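Local coordinates for protein hydrazine synthase subunit beta (Candidatus Kuenenia stuttgartiensis, PDB 5C2V) that is the beta-propeller beta subunit of the hydrazine synthase complex, which condenses nitric oxide with ammonium to hydrazine, and may modulate passage of the hydroxylamine intermediate between active sites, at residues B[65-69]-B[81-85]; B[15-20]-B[323-329]; B[145-151]-B[193-199]. All coordinates share one frame; numbering follows the deposited sequence.

Interaction 1: B[65-69]-B[81-85]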
loop_
_atom_site.group_PDB
_atom_site.type_symbol
_atom_site.label_atom_id
_atom_site.label_comp_id
_atom_site.label_asym_id
_atom_site.label_seq_id
_atom_site.Cartn_x
_atom_site.Cartn_y
_atom_site.Cartn_z
ATOM N N ASP B 65 46.772 -41.847 -18.434
ATOM C CA ASP B 65 47.579 -42.718 -17.584
ATOM C C ASP B 65 48.464 -41.911 -16.636
ATOM O O ASP B 65 48.811 -42.375 -15.550
ATOM C CB ASP B 65 48.434 -43.656 -18.441
ATOM C CG ASP B 65 49.088 -42.946 -19.610
ATOM O OD1 ASP B 65 49.542 -41.795 -19.439
ATOM O OD2 ASP B 65 49.146 -43.542 -20.707
ATOM N N GLY B 66 48.822 -40.701 -17.056
ATOM C CA GLY B 66 49.630 -39.812 -16.240
ATOM C C GLY B 66 51.124 -40.036 -16.375
ATOM O O GLY B 66 51.886 -39.726 -15.460
ATOM N N ALA B 67 51.546 -40.597 -17.504
ATOM C CA ALA B 67 52.968 -40.799 -17.766
ATOM C C ALA B 67 53.603 -39.642 -18.539
ATOM O O ALA B 67 54.824 -39.587 -18.684
ATOM C CB ALA B 67 53.179 -42.105 -18.517
ATOM N N PHE B 68 52.780 -38.720 -19.030
ATOM C CA PHE B 68 53.280 -37.638 -19.877
ATOM C C PHE B 68 52.564 -36.313 -19.632
ATOM O O PHE B 68 51.393 -36.285 -19.254
ATOM C CB PHE B 68 53.154 -38.016 -21.356
ATOM C CG PHE B 68 53.910 -39.259 -21.737
ATOM C CD1 PHE B 68 55.256 -39.196 -22.063
ATOM C CD2 PHE B 68 53.273 -40.488 -21.780
ATOM C CE1 PHE B 68 55.952 -40.337 -22.416
ATOM C CE2 PHE B 68 53.964 -41.632 -22.133
ATOM C CZ PHE B 68 55.306 -41.556 -22.452
ATOM N N LEU B 69 53.282 -35.217 -19.855
ATOM C CA LEU B 69 52.716 -33.880 -19.718
ATOM C C LEU B 69 52.979 -33.044 -20.967
ATOM O O LEU B 69 54.130 -32.758 -21.299
ATOM C CB LEU B 69 53.290 -33.178 -18.486
ATOM C CG LEU B 69 52.799 -31.752 -18.230
ATOM C CD1 LEU B 69 51.317 -31.745 -17.889
ATOM C CD2 LEU B 69 53.613 -31.093 -17.126
ATOM N N VAL B 81 56.862 -32.101 -24.901
ATOM C CA VAL B 81 56.395 -33.354 -24.323
ATOM C C VAL B 81 57.304 -33.745 -23.164
ATOM O O VAL B 81 58.506 -33.936 -23.344
ATOM C CB VAL B 81 56.351 -34.491 -25.357
ATOM C CG1 VAL B 81 55.872 -35.779 -24.705
ATOM C CG2 VAL B 81 55.448 -34.113 -26.520
ATOM N N VAL B 82 56.722 -33.861 -21.975
ATOM C CA VAL B 82 57.500 -34.101 -20.766
ATOM C C VAL B 82 57.244 -35.484 -20.180
ATOM O O VAL B 82 56.096 -35.897 -20.017
ATOM C CB VAL B 82 57.192 -33.037 -19.690
ATOM C CG1 VAL B 82 57.915 -33.357 -18.388
ATOM C CG2 VAL B 82 57.564 -31.650 -20.190
ATOM N N ASP B 83 58.321 -36.197 -19.865
ATOM C CA ASP B 83 58.209 -37.453 -19.141
ATOM C C ASP B 83 58.017 -37.125 -17.665
ATOM O O ASP B 83 58.869 -36.484 -17.050
ATOM C CB ASP B 83 59.451 -38.320 -19.357
ATOM C CG ASP B 83 59.230 -39.769 -18.969
ATOM O OD1 ASP B 83 59.169 -40.061 -17.756
ATOM O OD2 ASP B 83 59.125 -40.619 -19.879
ATOM N N ILE B 84 56.899 -37.567 -17.099
ATOM C CA ILE B 84 56.525 -37.173 -15.745
ATOM C C ILE B 84 57.392 -37.865 -14.697
ATOM O O ILE B 84 57.792 -37.255 -13.705
ATOM C CB ILE B 84 55.035 -37.470 -15.473
ATOM C CG1 ILE B 84 54.158 -36.636 -16.410
ATOM C CG2 ILE B 84 54.678 -37.181 -14.023
ATOM C CD1 ILE B 84 52.676 -36.754 -16.139
ATOM N N GLN B 85 57.695 -39.136 -14.934
ATOM C CA GLN B 85 58.504 -39.909 -14.000
ATOM C C GLN B 85 59.986 -39.553 -14.107
ATOM O O GLN B 85 60.691 -39.494 -13.099
ATOM C CB GLN B 85 58.294 -41.404 -14.240
ATOM C CG GLN B 85 56.829 -41.797 -14.342
ATOM C CD GLN B 85 56.604 -43.009 -15.225
ATOM O OE1 GLN B 85 57.517 -43.467 -15.913
ATOM N NE2 GLN B 85 55.384 -43.531 -15.213
HETATM O O HOH W 1 53.574 -41.202 -14.032
#
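Leu69 and Val82 face each other as a hydrogen-bonded antiparallel pair, joining the two middle strands, 68-73 and 78-83, of one four-stranded propeller blade. Leu69 N donates to Val82 O over 2.9 Å in the carbonyl plane, and Val82 N returns a bond to Leu69 O. Next to them Phe68 and Asp83 make the non-hydrogen-bonded pair, where Phe68 CA comes 3.3 Å from Val82 O in a CA-H...O contact. A weak but nearly straight bond from Ile84 N to Ala67 O (3.3 Å) carries the pairing past the strand ends.

The apolar packing divides between the sheet's two faces. On that of Leu69, its CB meets Val82 CB and, 4.1 Å away, Ile84 CG1; Val62 of strand 57-62 touches both Leu69 and Ile84. Ile84 CG1 lies anti to the carbonyl carbon (chi1 -63°), and CD1 points to the carbonyl oxygens of Gly66 and Phe68. On the other face the Phe68 ring packs loosely against Val81 CG1, beside Asp83, whose OD1 is held by Arg86 N.

Polar links finish the turn before strand 68-73. Asp65 OD1 accepts from Ala67 N at 3.0 Å, an Asx turn, and a water donates to Gly66 O while accepting from Gln85 NE2 (3.2 Å). The chemistry implies a hairpin held by two backbone bonds at the buried Leu69-Val82 pair, with a weaker backbone bond and a water bridge toward the more exposed end.

Interaction 2: B[15-20]-B[323-329]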
loop_
_atom_site.group_PDB
_atom_site.type_symbol
_atom_site.label_atom_id
_atom_site.label_comp_id
_atom_site.label_asym_id
_atom_site.label_seq_id
_atom_site.Cartn_x
_atom_site.Cartn_y
_atom_site.Cartn_z
ATOM N N PRO B 15 53.502 -18.203 -12.017
ATOM C CA PRO B 15 52.649 -19.273 -12.554
ATOM C C PRO B 15 51.445 -18.755 -13.344
ATOM O O PRO B 15 50.645 -17.978 -12.822
ATOM C CB PRO B 15 52.165 -19.994 -11.291
ATOM C CG PRO B 15 53.101 -19.576 -10.199
ATOM C CD PRO B 15 53.541 -18.197 -10.545
ATOM N N PHE B 16 51.328 -19.196 -14.595
ATOM C CA PHE B 16 50.197 -18.846 -15.447
ATOM C C PHE B 16 49.060 -19.870 -15.544
ATOM O O PHE B 16 47.973 -19.546 -16.023
ATOM C CB PHE B 16 50.725 -18.560 -16.854
ATOM C CG PHE B 16 49.874 -17.613 -17.639
ATOM C CD1 PHE B 16 49.874 -16.261 -17.345
ATOM C CD2 PHE B 16 49.087 -18.069 -18.683
ATOM C CE1 PHE B 16 49.095 -15.382 -18.067
ATOM C CE2 PHE B 16 48.308 -17.194 -19.411
ATOM C CZ PHE B 16 48.311 -15.848 -19.103
ATOM N N HIS B 17 49.300 -21.094 -15.082
ATOM C CA HIS B 17 48.347 -22.179 -15.314
ATOM C C HIS B 17 48.563 -23.314 -14.322
ATOM O O HIS B 17 49.647 -23.447 -13.752
ATOM C CB HIS B 17 48.472 -22.691 -16.757
ATOM C CG HIS B 17 47.381 -23.632 -17.175
ATOM N ND1 HIS B 17 47.436 -24.990 -16.943
ATOM C CD2 HIS B 17 46.212 -23.408 -17.818
ATOM C CE1 HIS B 17 46.346 -25.561 -17.422
ATOM N NE2 HIS B 17 45.585 -24.624 -17.958
ATOM N N ILE B 18 47.544 -24.142 -14.125
ATOM C CA ILE B 18 47.688 -25.300 -13.255
ATOM C C ILE B 18 46.745 -26.429 -13.674
ATOM O O ILE B 18 45.653 -26.186 -14.192
ATOM C CB ILE B 18 47.445 -24.915 -11.771
ATOM C CG1 ILE B 18 47.938 -26.018 -10.831
ATOM C CG2 ILE B 18 45.978 -24.577 -11.525
ATOM C CD1 ILE B 18 47.865 -25.649 -9.365
ATOM N N THR B 19 47.186 -27.665 -13.467
ATOM C CA THR B 19 46.361 -28.835 -13.728
ATOM C C THR B 19 46.750 -29.946 -12.765
ATOM O O THR B 19 47.655 -29.778 -11.946
ATOM C CB THR B 19 46.500 -29.330 -15.181
ATOM O OG1 THR B 19 45.607 -30.428 -15.403
ATOM C CG2 THR B 19 47.927 -29.778 -15.461
ATOM N N MET B 20 46.075 -31.084 -12.864
ATOM C CA MET B 20 46.310 -32.175 -11.929
ATOM C C MET B 20 46.201 -33.528 -12.618
ATOM O O MET B 20 45.410 -33.701 -13.544
ATOM C CB MET B 20 45.322 -32.089 -10.764
ATOM C CG MET B 20 45.767 -32.803 -9.502
ATOM S SD MET B 20 44.568 -32.594 -8.172
ATOM C CE MET B 20 45.602 -32.855 -6.736
ATOM N N SER B 323 45.104 -16.711 -12.193
ATOM C CA SER B 323 44.756 -16.868 -13.601
ATOM C C SER B 323 44.184 -18.242 -13.954
ATOM O O SER B 323 43.552 -18.401 -14.998
ATOM C CB SER B 323 45.987 -16.590 -14.470
ATOM O OG SER B 323 47.113 -17.310 -13.998
ATOM N N SER B 324 44.403 -19.233 -13.094
ATOM C CA SER B 324 43.955 -20.591 -13.391
ATOM C C SER B 324 43.569 -21.380 -12.142
ATOM O O SER B 324 44.135 -21.180 -11.070
ATOM C CB SER B 324 45.043 -21.348 -14.158
ATOM O OG SER B 324 44.587 -22.624 -14.567
ATOM N N VAL B 325 42.601 -22.278 -12.296
ATOM C CA VAL B 325 42.165 -23.135 -11.198
ATOM C C VAL B 325 42.000 -24.582 -11.653
ATOM O O VAL B 325 41.773 -24.848 -12.834
ATOM C CB VAL B 325 40.831 -22.653 -10.589
ATOM C CG1 VAL B 325 41.039 -21.386 -9.772
ATOM C CG2 VAL B 325 39.793 -22.439 -11.681
ATOM N N CYS B 326 42.115 -25.514 -10.712
ATOM C CA CYS B 326 41.879 -26.924 -11.015
ATOM C C CYS B 326 41.339 -27.669 -9.799
ATOM O O CYS B 326 41.470 -27.206 -8.667
ATOM C CB CYS B 326 43.161 -27.593 -11.516
ATOM S SG CYS B 326 44.443 -27.808 -10.261
ATOM N N LEU B 327 40.732 -28.827 -10.039
ATOM C CA LEU B 327 40.123 -29.608 -8.968
ATOM C C LEU B 327 40.748 -30.988 -8.815
ATOM O O LEU B 327 41.270 -31.559 -9.774
ATOM C CB LEU B 327 38.620 -29.765 -9.211
ATOM C CG LEU B 327 37.713 -28.564 -8.956
ATOM C CD1 LEU B 327 36.314 -28.866 -9.453
ATOM C CD2 LEU B 327 37.688 -28.221 -7.479
ATOM N N SER B 328 40.686 -31.518 -7.599
ATOM C CA SER B 328 41.033 -32.910 -7.352
ATOM C C SER B 328 39.899 -33.785 -7.882
ATOM O O SER B 328 38.751 -33.344 -7.926
ATOM C CB SER B 328 41.267 -33.155 -5.859
ATOM O OG SER B 328 40.107 -32.854 -5.103
ATOM N N PRO B 329 40.215 -35.023 -8.296
ATOM C CA PRO B 329 39.202 -35.913 -8.879
ATOM C C PRO B 329 38.018 -36.193 -7.949
ATOM O O PRO B 329 36.938 -36.527 -8.435
ATOM C CB PRO B 329 39.986 -37.203 -9.162
ATOM C CG PRO B 329 41.225 -37.106 -8.332
ATOM C CD PRO B 329 41.547 -35.651 -8.276
#
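Ser323 and Phe16 begin the meeting of strand 15-20 with strand 322-327, the innermost strands of the first and last blades of the beta-propeller. The short segments run nearly parallel, 13° apart with axes 5.5 Å from each other, and no backbone-to-backbone hydrogen bond crosses between them; the link runs through side chains, two of them hydrogen-bonded to the facing backbone.

Pro15 packs on Thr11 of the gamma subunit. At Phe16 the carbonyl oxygen accepts from Ser323 OG at 3.1 Å; the donor stands well above the carbonyl plane, with a C=O...donor angle of 100°, and therefore does not meet a lone pair. The imidazole of His17 has Ser324 OG over one face, 3.7 Å from CD2 and displaced toward the ring's rim. With OG anti to the backbone N of Ser324 (chi1 -175°), the same hydroxyl receives a weak bond from Ile18 N at 3.4 Å.

Further along, Ile18 packs on Cys326 SG: CG2 comes within 3.8 Å of the sulfur, and CG1 and CD1 lie only slightly farther off. Thr19 turns its side chain away to Ser60 and Val62 of strand 57-62, in the next blade, while its backbone still borders Cys326. Met20 ends the walk with an extended chain that carries its sulfur beyond the end of strand 322-327. Ser328, whose OG is bonded to Asp330, offers its backbone here: Met20 SD rests 3.6 Å from Ser328 CA.

Interaction 3: B[145-151]-B[193-199]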
loop_
_atom_site.group_PDB
_atom_site.type_symbol
_atom_site.label_atom_id
_atom_site.label_comp_id
_atom_site.label_asym_id
_atom_site.label_seq_id
_atom_site.Cartn_x
_atom_site.Cartn_y
_atom_site.Cartn_z
ATOM N N ARG B 145 41.209 -19.286 -27.919
ATOM C CA ARG B 145 41.938 -19.201 -26.655
ATOM C C ARG B 145 42.205 -20.565 -26.025
ATOM O O ARG B 145 43.305 -20.844 -25.550
ATOM C CB ARG B 145 41.175 -18.316 -25.667
ATOM C CG ARG B 145 41.876 -18.116 -24.332
ATOM C CD ARG B 145 43.297 -17.605 -24.514
ATOM N NE ARG B 145 43.937 -17.314 -23.235
ATOM C CZ ARG B 145 44.114 -16.089 -22.749
ATOM N NH1 ARG B 145 43.709 -15.034 -23.443
ATOM N NH2 ARG B 145 44.704 -15.917 -21.574
ATOM N N MET B 146 41.181 -21.411 -26.034
ATOM C CA MET B 146 41.212 -22.688 -25.335
ATOM C C MET B 146 40.245 -23.649 -26.015
ATOM O O MET B 146 39.287 -23.213 -26.652
ATOM C CB MET B 146 40.845 -22.488 -23.857
ATOM C CG MET B 146 40.644 -23.757 -23.040
ATOM S SD MET B 146 42.131 -24.757 -22.866
ATOM C CE MET B 146 42.850 -24.034 -21.395
ATOM N N VAL B 147 40.489 -24.950 -25.897
ATOM C CA VAL B 147 39.508 -25.919 -26.356
ATOM C C VAL B 147 38.965 -26.699 -25.167
ATOM O O VAL B 147 39.415 -26.504 -24.043
ATOM C CB VAL B 147 40.115 -26.897 -27.373
ATOM C CG1 VAL B 147 40.474 -26.168 -28.658
ATOM C CG2 VAL B 147 41.334 -27.586 -26.781
ATOM N N GLU B 148 37.982 -27.558 -25.412
ATOM C CA GLU B 148 37.532 -28.524 -24.414
ATOM C C GLU B 148 36.932 -29.743 -25.110
ATOM O O GLU B 148 36.248 -29.602 -26.123
ATOM C CB GLU B 148 36.521 -27.883 -23.457
ATOM C CG GLU B 148 35.846 -28.841 -22.480
ATOM C CD GLU B 148 36.705 -29.183 -21.275
ATOM O OE1 GLU B 148 36.161 -29.220 -20.151
ATOM O OE2 GLU B 148 37.914 -29.438 -21.445
ATOM N N ILE B 149 37.156 -30.930 -24.558
ATOM C CA ILE B 149 36.601 -32.143 -25.148
ATOM C C ILE B 149 35.453 -32.697 -24.308
ATOM O O ILE B 149 35.555 -32.802 -23.086
ATOM C CB ILE B 149 37.674 -33.234 -25.325
ATOM C CG1 ILE B 149 38.883 -32.675 -26.076
ATOM C CG2 ILE B 149 37.102 -34.436 -26.061
ATOM C CD1 ILE B 149 39.950 -33.706 -26.367
ATOM N N SER B 150 34.359 -33.040 -24.981
ATOM C CA SER B 150 33.183 -33.602 -24.330
ATOM C C SER B 150 33.490 -34.967 -23.711
ATOM O O SER B 150 34.397 -35.662 -24.168
ATOM C CB SER B 150 32.036 -33.716 -25.334
ATOM O OG SER B 150 32.398 -34.538 -26.431
ATOM N N PRO B 151 32.740 -35.347 -22.662
ATOM C CA PRO B 151 32.947 -36.631 -21.977
ATOM C C PRO B 151 32.835 -37.845 -22.899
ATOM O O PRO B 151 33.495 -38.853 -22.648
ATOM C CB PRO B 151 31.835 -36.651 -20.918
ATOM C CG PRO B 151 30.858 -35.601 -21.345
ATOM C CD PRO B 151 31.680 -34.556 -22.016
ATOM N N ARG B 193 38.219 -16.201 -21.625
ATOM C CA ARG B 193 39.406 -16.854 -21.083
ATOM C C ARG B 193 39.369 -18.374 -20.880
ATOM O O ARG B 193 40.418 -18.989 -20.684
ATOM C CB ARG B 193 39.752 -16.193 -19.748
ATOM C CG ARG B 193 40.140 -14.729 -19.869
ATOM C CD ARG B 193 41.460 -14.584 -20.609
ATOM N NE ARG B 193 41.277 -13.941 -21.904
ATOM C CZ ARG B 193 41.596 -12.681 -22.161
ATOM N NH1 ARG B 193 42.131 -11.919 -21.215
ATOM N NH2 ARG B 193 41.373 -12.184 -23.367
ATOM N N ASP B 194 38.187 -18.983 -20.926
ATOM C CA ASP B 194 38.093 -20.425 -20.683
ATOM C C ASP B 194 36.783 -21.032 -21.187
ATOM O O ASP B 194 35.802 -20.321 -21.399
ATOM C CB ASP B 194 38.265 -20.722 -19.190
ATOM C CG ASP B 194 38.905 -22.076 -18.934
ATOM O OD1 ASP B 194 38.917 -22.917 -19.857
ATOM O OD2 ASP B 194 39.403 -22.295 -17.809
ATOM N N VAL B 195 36.772 -22.349 -21.369
ATOM C CA VAL B 195 35.529 -23.080 -21.603
ATOM C C VAL B 195 35.563 -24.449 -20.914
ATOM O O VAL B 195 36.547 -25.180 -21.029
ATOM C CB VAL B 195 35.254 -23.260 -23.113
ATOM C CG1 VAL B 195 36.510 -23.721 -23.845
ATOM C CG2 VAL B 195 34.091 -24.219 -23.343
ATOM N N VAL B 196 34.498 -24.795 -20.194
ATOM C CA VAL B 196 34.424 -26.117 -19.568
ATOM C C VAL B 196 33.125 -26.845 -19.898
ATOM O O VAL B 196 32.122 -26.223 -20.236
ATOM C CB VAL B 196 34.564 -26.037 -18.032
ATOM C CG1 VAL B 196 35.945 -25.534 -17.644
ATOM C CG2 VAL B 196 33.475 -25.160 -17.438
ATOM N N TYR B 197 33.160 -28.170 -19.793
ATOM C CA TYR B 197 31.993 -29.012 -20.041
ATOM C C TYR B 197 31.415 -29.550 -18.738
ATOM O O TYR B 197 32.149 -29.811 -17.785
ATOM C CB TYR B 197 32.352 -30.184 -20.958
ATOM C CG TYR B 197 31.829 -30.078 -22.375
ATOM C CD1 TYR B 197 30.498 -30.345 -22.668
ATOM C CD2 TYR B 197 32.673 -29.739 -23.423
ATOM C CE1 TYR B 197 30.021 -30.259 -23.963
ATOM C CE2 TYR B 197 32.205 -29.652 -24.719
ATOM C CZ TYR B 197 30.878 -29.911 -24.985
ATOM O OH TYR B 197 30.410 -29.824 -26.275
ATOM N N THR B 198 30.097 -29.713 -18.699
ATOM C CA THR B 198 29.450 -30.377 -17.577
ATOM C C THR B 198 29.630 -31.887 -17.723
ATOM O O THR B 198 29.692 -32.394 -18.842
ATOM C CB THR B 198 27.951 -30.027 -17.491
ATOM O OG1 THR B 198 27.312 -30.333 -18.738
ATOM C CG2 THR B 198 27.767 -28.551 -17.181
ATOM N N PRO B 199 29.731 -32.606 -16.593
ATOM C CA PRO B 199 29.962 -34.057 -16.579
ATOM C C PRO B 199 28.989 -34.857 -17.449
ATOM O O PRO B 199 29.363 -35.914 -17.956
ATOM C CB PRO B 199 29.783 -34.418 -15.105
ATOM C CG PRO B 199 30.201 -33.190 -14.383
ATOM C CD PRO B 199 29.736 -32.041 -15.230
#
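Neighbouring blades of the beta-propeller meet where their innermost strands, 144-149 and 190-197, run side by side toward the same end. Over the short segments the axes are nearly parallel and 6.2 Å apart, and the backbones exchange no hydrogen bonds.

At one end Arg145 and Arg193 stack their guanidinium groups, centres 4.3 Å apart and planes 22° from parallel. Arg145 NH1 sits over the face of Arg193 near its rim, 3.1 Å from NE; both atoms are donors, so this approach is no bond. The pairing is consistent with the shared partner, Glu69 of the gamma subunit, which forms salt bridges with Arg145 NH2 through one carboxylate oxygen and with Arg193 NH1 through the other; Arg193 NH2 has a second acid, Asp161. Both cations thus converge on one carboxylate, which ties the two blades to the other subunit.

In the middle, Met146 CG lies beside Asp194 OD1, and Val195 CG1 fits against the Met146 and Val147 carbonyls. Asp194 uses OD2 to accept from Met259 N, a link onward to the next blade.

Glu148 makes the hydrogen bond across the strands. Its chain turns about CB-CG (chi2 80°), which brings OE1 within 3.2 Å of Tyr197 N, met through the anti lone pair of that oxygen. OE2 has a long, weak ion pair with Lys103. Glu148 CG, anti to the backbone N, lies at the edge of the Tyr197 ring, in its plane and 3.4 Å from CD2. Over one face of that ring comes Ser150, in a CH-pi contact: its CA stands 4.1 Å from the ring centroid, 14° off the normal.

All three contacts belong to one propeller but work at different levels. Interaction 1 binds strands within a blade and lies farthest out, its centre 21 Å from that of the chain; interactions 2 and 3 join inner strands of adjacent blades, at 9 and 7 Å. Interaction 2 brings the first blade against the last and so closes the ring that contains the other two. Its centre is 14 Å from that of interaction 3, with nearest atoms about 4 Å apart, and 17 Å from that of interaction 1. The gamma subunit reaches both inter-blade contacts. In interaction 3, the Arg193 side chain is about 13 Å from a heme c.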